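Local coordinates for protein sulfhydryl oxidase 1 (Homo sapiens, PDB 3LLK) that oxidises thiols to disulfides with the help of a bound FAD, probably handing the electrons to molecular oxygen, at residues 25-29 / 83-87; 130-134 / 185-189. Residues are numbered along the deposited sequence.

Contact 1: residues 25-29 / 83-87; sequences YILRI and YSFFK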
loop_
_atom_site.group_PDB
_atom_site.type_symbol
_atom_site.label_atom_id
_atom_site.label_comp_id
_atom_site.label_asym_id
_atom_site.label_seq_id
_atom_site.Cartn_x
_atom_site.Cartn_y
_atom_site.Cartn_z
ATOM N N TYR A 25 -6.894 -1.628 9.441
ATOM C CA TYR A 25 -7.156 -2.990 9.008
ATOM C C TYR A 25 -5.905 -3.856 9.115
ATOM O O TYR A 25 -5.967 -5.018 9.513
ATOM C CB TYR A 25 -7.660 -2.972 7.566
ATOM C CG TYR A 25 -8.384 -4.222 7.160
ATOM C CD1 TYR A 25 -9.766 -4.322 7.298
ATOM C CD2 TYR A 25 -7.691 -5.313 6.639
ATOM C CE1 TYR A 25 -10.442 -5.478 6.923
ATOM C CE2 TYR A 25 -8.362 -6.476 6.261
ATOM C CZ TYR A 25 -9.733 -6.548 6.407
ATOM O OH TYR A 25 -10.404 -7.685 6.032
ATOM N N ILE A 26 -4.766 -3.287 8.757
ATOM C CA ILE A 26 -3.506 -4.013 8.832
ATOM C C ILE A 26 -3.191 -4.446 10.263
ATOM O O ILE A 26 -2.988 -5.634 10.538
ATOM C CB ILE A 26 -2.331 -3.139 8.294
ATOM C CG1 ILE A 26 -2.408 -3.058 6.770
ATOM C CG2 ILE A 26 -1.002 -3.705 8.746
ATOM C CD1 ILE A 26 -1.532 -1.972 6.142
ATOM N N LEU A 27 -3.171 -3.477 11.173
ATOM C CA LEU A 27 -2.839 -3.731 12.565
ATOM C C LEU A 27 -3.841 -4.555 13.372
ATOM O O LEU A 27 -3.436 -5.378 14.184
ATOM C CB LEU A 27 -2.583 -2.400 13.281
ATOM C CG LEU A 27 -1.447 -1.520 12.728
ATOM C CD1 LEU A 27 -1.574 -0.109 13.300
ATOM C CD2 LEU A 27 -0.090 -2.115 13.076
ATOM N N ARG A 28 -5.133 -4.331 13.153
ATOM C CA ARG A 28 -6.176 -5.034 13.895
ATOM C C ARG A 28 -6.689 -6.317 13.239
ATOM O O ARG A 28 -7.126 -7.241 13.938
ATOM C CB ARG A 28 -7.373 -4.099 14.135
ATOM C CG ARG A 28 -7.058 -2.831 14.916
ATOM C CD ARG A 28 -6.727 -3.159 16.351
ATOM N NE ARG A 28 -6.717 -1.977 17.210
ATOM C CZ ARG A 28 -6.475 -2.019 18.517
ATOM N NH1 ARG A 28 -6.220 -3.180 19.110
ATOM N NH2 ARG A 28 -6.498 -0.909 19.239
ATOM N N ILE A 29 -6.653 -6.381 11.910
ATOM C CA ILE A 29 -7.153 -7.568 11.226
ATOM C C ILE A 29 -6.064 -8.473 10.658
ATOM O O ILE A 29 -5.865 -9.583 11.143
ATOM C CB ILE A 29 -8.117 -7.188 10.081
ATOM C CG1 ILE A 29 -9.266 -6.334 10.627
ATOM C CG2 ILE A 29 -8.667 -8.445 9.423
ATOM C CD1 ILE A 29 -10.142 -7.038 11.633
ATOM N N TYR A 83 0.176 -12.015 19.677
ATOM C CA TYR A 83 -0.628 -10.937 19.132
ATOM C C TYR A 83 -1.357 -10.196 20.253
ATOM O O TYR A 83 -1.495 -8.967 20.209
ATOM C CB TYR A 83 -1.653 -11.446 18.122
ATOM C CG TYR A 83 -2.419 -10.307 17.524
ATOM C CD1 TYR A 83 -1.796 -9.412 16.645
ATOM C CD2 TYR A 83 -3.734 -10.048 17.913
ATOM C CE1 TYR A 83 -2.463 -8.285 16.177
ATOM C CE2 TYR A 83 -4.411 -8.920 17.453
ATOM C CZ TYR A 83 -3.769 -8.041 16.588
ATOM O OH TYR A 83 -4.423 -6.912 16.161
ATOM N N SER A 84 -1.819 -10.934 21.257
ATOM C CA SER A 84 -2.540 -10.308 22.367
ATOM C C SER A 84 -1.680 -9.220 23.011
ATOM O O SER A 84 -2.186 -8.182 23.433
ATOM C CB SER A 84 -2.962 -11.363 23.409
ATOM O OG SER A 84 -1.867 -12.147 23.850
ATOM N N PHE A 85 -0.376 -9.464 23.064
ATOM C CA PHE A 85 0.576 -8.519 23.630
ATOM C C PHE A 85 0.704 -7.292 22.716
ATOM O O PHE A 85 0.852 -6.169 23.189
ATOM C CB PHE A 85 1.933 -9.209 23.789
ATOM C CG PHE A 85 2.923 -8.430 24.603
ATOM C CD1 PHE A 85 2.555 -7.870 25.825
ATOM C CD2 PHE A 85 4.235 -8.281 24.167
ATOM C CE1 PHE A 85 3.483 -7.170 26.605
ATOM C CE2 PHE A 85 5.171 -7.584 24.939
ATOM C CZ PHE A 85 4.796 -7.030 26.156
ATOM N N PHE A 86 0.651 -7.518 21.406
ATOM C CA PHE A 86 0.727 -6.432 20.429
ATOM C C PHE A 86 -0.571 -5.613 20.486
ATOM O O PHE A 86 -0.549 -4.394 20.344
ATOM C CB PHE A 86 0.919 -7.014 19.024
ATOM C CG PHE A 86 1.100 -5.975 17.933
ATOM C CD1 PHE A 86 2.223 -5.159 17.908
ATOM C CD2 PHE A 86 0.172 -5.865 16.898
ATOM C CE1 PHE A 86 2.433 -4.247 16.861
ATOM C CE2 PHE A 86 0.366 -4.959 15.843
ATOM C CZ PHE A 86 1.504 -4.150 15.827
ATOM N N LYS A 87 -1.701 -6.288 20.694
ATOM C CA LYS A 87 -3.002 -5.615 20.776
ATOM C C LYS A 87 -3.029 -4.658 21.966
ATOM O O LYS A 87 -3.618 -3.570 21.899
ATOM C CB LYS A 87 -4.135 -6.630 20.941
ATOM C CG LYS A 87 -5.492 -6.004 21.266
ATOM C CD LYS A 87 -6.586 -7.055 21.343
ATOM C CE LYS A 87 -7.904 -6.443 21.762
ATOM N NZ LYS A 87 -7.788 -5.820 23.114
HETATM O O HOH W 1 -6.152 -5.831 18.094
#
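Helices too far apart for backbone contact can still be joined by long side chains, and residues 83-87 illustrate how. The local axes of 25-29 and 83-87 come no closer than 11.1 Å and cross at -129°, so the gap must be bridged by reach. Y83, in the first turn of its helix, points toward the other segment and donates a hydrogen bond from OH to L27 O at 2.7 Å. The facing helix has a wider pi-type turn at 26-29, around the carbonyl that Y83 uses. The same hydroxyl accepts a hydrogen bond from a water at 2.8 Å, and this water in turn accepts one from R28 NH1, also 2.8 Å away, so the phenol is tied to both backbone and side chain of the facing helix. One turn on, F86 supplies the apolar part: its CZ lies 3.8 Å from L27 CD2, which meets the ring at its edge. K87 closes the segment with its aliphatic stem, CG lying 3.6 Å from R28 NH1 near the guanidinium plane. It is this stem, not the ammonium, that lies against R28; both charges form salt bridges with D91, and R28 also with E95. The contact therefore grades from an apolar side at L27 and F86 to a charged side at R28 and K87. F86 continues inward against V69, W72 and L73 of helix 60-75, where L27 meets F65, while I26 packs on helix 118-134; helix 83-92 itself follows directly from strand 80-82, the antiparallel partner of strand 36-38.

Contact 2: residues 130-134 / 185-189; sequences TVQAA and PNAAV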
loop_
_atom_site.group_PDB
_atom_site.type_symbol
_atom_site.label_atom_id
_atom_site.label_comp_id
_atom_site.label_asym_id
_atom_site.label_seq_id
_atom_site.Cartn_x
_atom_site.Cartn_y
_atom_site.Cartn_z
ATOM N N THR A 130 6.168 4.054 -1.894
ATOM C CA THR A 130 7.267 4.093 -2.866
ATOM C C THR A 130 7.563 5.514 -3.327
ATOM O O THR A 130 8.734 5.898 -3.481
ATOM C CB THR A 130 6.998 3.212 -4.120
ATOM O OG1 THR A 130 5.812 3.650 -4.796
ATOM C CG2 THR A 130 6.856 1.761 -3.721
ATOM N N VAL A 131 6.510 6.300 -3.537
ATOM C CA VAL A 131 6.697 7.665 -3.979
ATOM C C VAL A 131 7.324 8.527 -2.894
ATOM O O VAL A 131 8.216 9.319 -3.177
ATOM C CB VAL A 131 5.377 8.296 -4.463
ATOM C CG1 VAL A 131 5.586 9.787 -4.746
ATOM C CG2 VAL A 131 4.918 7.584 -5.745
ATOM N N GLN A 132 6.865 8.380 -1.658
ATOM C CA GLN A 132 7.437 9.145 -0.560
ATOM C C GLN A 132 8.944 8.881 -0.497
ATOM O O GLN A 132 9.736 9.797 -0.280
ATOM C CB GLN A 132 6.810 8.730 0.768
ATOM C CG GLN A 132 5.380 9.183 0.975
ATOM C CD GLN A 132 5.290 10.610 1.487
ATOM O OE1 GLN A 132 5.395 11.562 0.723
ATOM N NE2 GLN A 132 5.102 10.757 2.790
ATOM N N ALA A 133 9.330 7.623 -0.694
ATOM C CA ALA A 133 10.739 7.228 -0.645
ATOM C C ALA A 133 11.549 7.776 -1.811
ATOM O O ALA A 133 12.775 7.882 -1.722
ATOM C CB ALA A 133 10.857 5.698 -0.626
ATOM N N ALA A 134 10.863 8.109 -2.902
ATOM C CA ALA A 134 11.523 8.623 -4.091
ATOM C C ALA A 134 11.628 10.143 -4.077
ATOM O O ALA A 134 12.378 10.724 -4.858
ATOM C CB ALA A 134 10.788 8.158 -5.344
ATOM N N PRO A 185 15.040 4.355 -6.129
ATOM C CA PRO A 185 13.702 4.685 -5.629
ATOM C C PRO A 185 12.724 4.926 -6.784
ATOM O O PRO A 185 11.589 4.463 -6.746
ATOM C CB PRO A 185 13.951 5.938 -4.792
ATOM C CG PRO A 185 15.351 5.720 -4.284
ATOM C CD PRO A 185 16.059 5.227 -5.520
ATOM N N ASN A 186 13.169 5.632 -7.821
ATOM C CA ASN A 186 12.294 5.904 -8.965
ATOM C C ASN A 186 11.912 4.621 -9.685
ATOM O O ASN A 186 10.756 4.442 -10.092
ATOM C CB ASN A 186 12.953 6.865 -9.959
ATOM C CG ASN A 186 12.974 8.296 -9.460
ATOM O OD1 ASN A 186 12.159 8.693 -8.623
ATOM N ND2 ASN A 186 13.894 9.086 -9.989
ATOM N N ALA A 187 12.887 3.735 -9.854
ATOM C CA ALA A 187 12.643 2.454 -10.502
ATOM C C ALA A 187 11.628 1.658 -9.682
ATOM O O ALA A 187 10.773 0.970 -10.242
ATOM C CB ALA A 187 13.950 1.665 -10.624
ATOM N N ALA A 188 11.741 1.744 -8.356
ATOM C CA ALA A 188 10.835 1.021 -7.468
ATOM C C ALA A 188 9.416 1.538 -7.661
ATOM O O ALA A 188 8.456 0.765 -7.656
ATOM C CB ALA A 188 11.266 1.183 -6.014
ATOM N N VAL A 189 9.288 2.847 -7.840
ATOM C CA VAL A 189 7.975 3.446 -8.061
ATOM C C VAL A 189 7.359 2.887 -9.341
ATOM O O VAL A 189 6.192 2.489 -9.361
ATOM C CB VAL A 189 8.065 4.984 -8.190
ATOM C CG1 VAL A 189 6.781 5.538 -8.813
ATOM C CG2 VAL A 189 8.287 5.606 -6.812
HETATM O O HOH W 2 4.497 3.075 -7.403
HETATM O O HOH W 3 10.774 4.210 -4.264
#
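Nearly antiparallel, with 160° between their N-to-C directions, the local helix axes of 130-134 and 185-189 approach to 8.5 Å. The CA atoms of A134 and P185 are 4.8 Å apart, those of T130 and V189 5.3 Å. Small residues permit this closeness: A134 CB rests 3.9 Å from both P185 CB and V189 CG2. V189 fits against the preceding turn, its CG2 lying 3.4 Å from T130 O and 4.0 Å from V131 CG2. No direct hydrogen bond crosses the interface; two waters do that work. One donates to T130 OG1 (3.0 Å) and V189 O (2.7 Å), the other to T130 O (2.8 Å) and P185 O (2.6 Å). T130 OG1 is also hydrogen-bonded to H127 O within its own helix. N186 brings OD1 to 3.6 Å from A134 CB while binding K247 of helix 239-249, whose L243 and L246 cover V189; T130 and A188 meet L151 of helix 150-161. Such close antiparallel pairing, the C-terminal part of helix 118-134 against the first turn of helix 185-203, is characteristic of a helical bundle, here the FAD-binding Erv1/Alr fold, and the V189 side chain lies about 8 Å from the bound FAD.

Taken together, the wider-spaced helix pair is bridged by long side chains, the closer pair by small ones. The contacts share no segment, but helix 118-134 connects them: it carries 130-134 in contact 2, and its F118, L122 and L125 pack on I26 beside contact 1. They lie about 28 Å apart between centres, on opposite sides of the chain's centre. Contact 1 is the more peripheral, its centre about 18 Å from that of the chain against about 13 Å, and relies on aromatic and charged side chains. Contact 2, nearer the FAD, uses small aliphatic residues. Both are partly buried and use water, which joins side chains in contact 1 but reaches backbone carbonyls in contact 2.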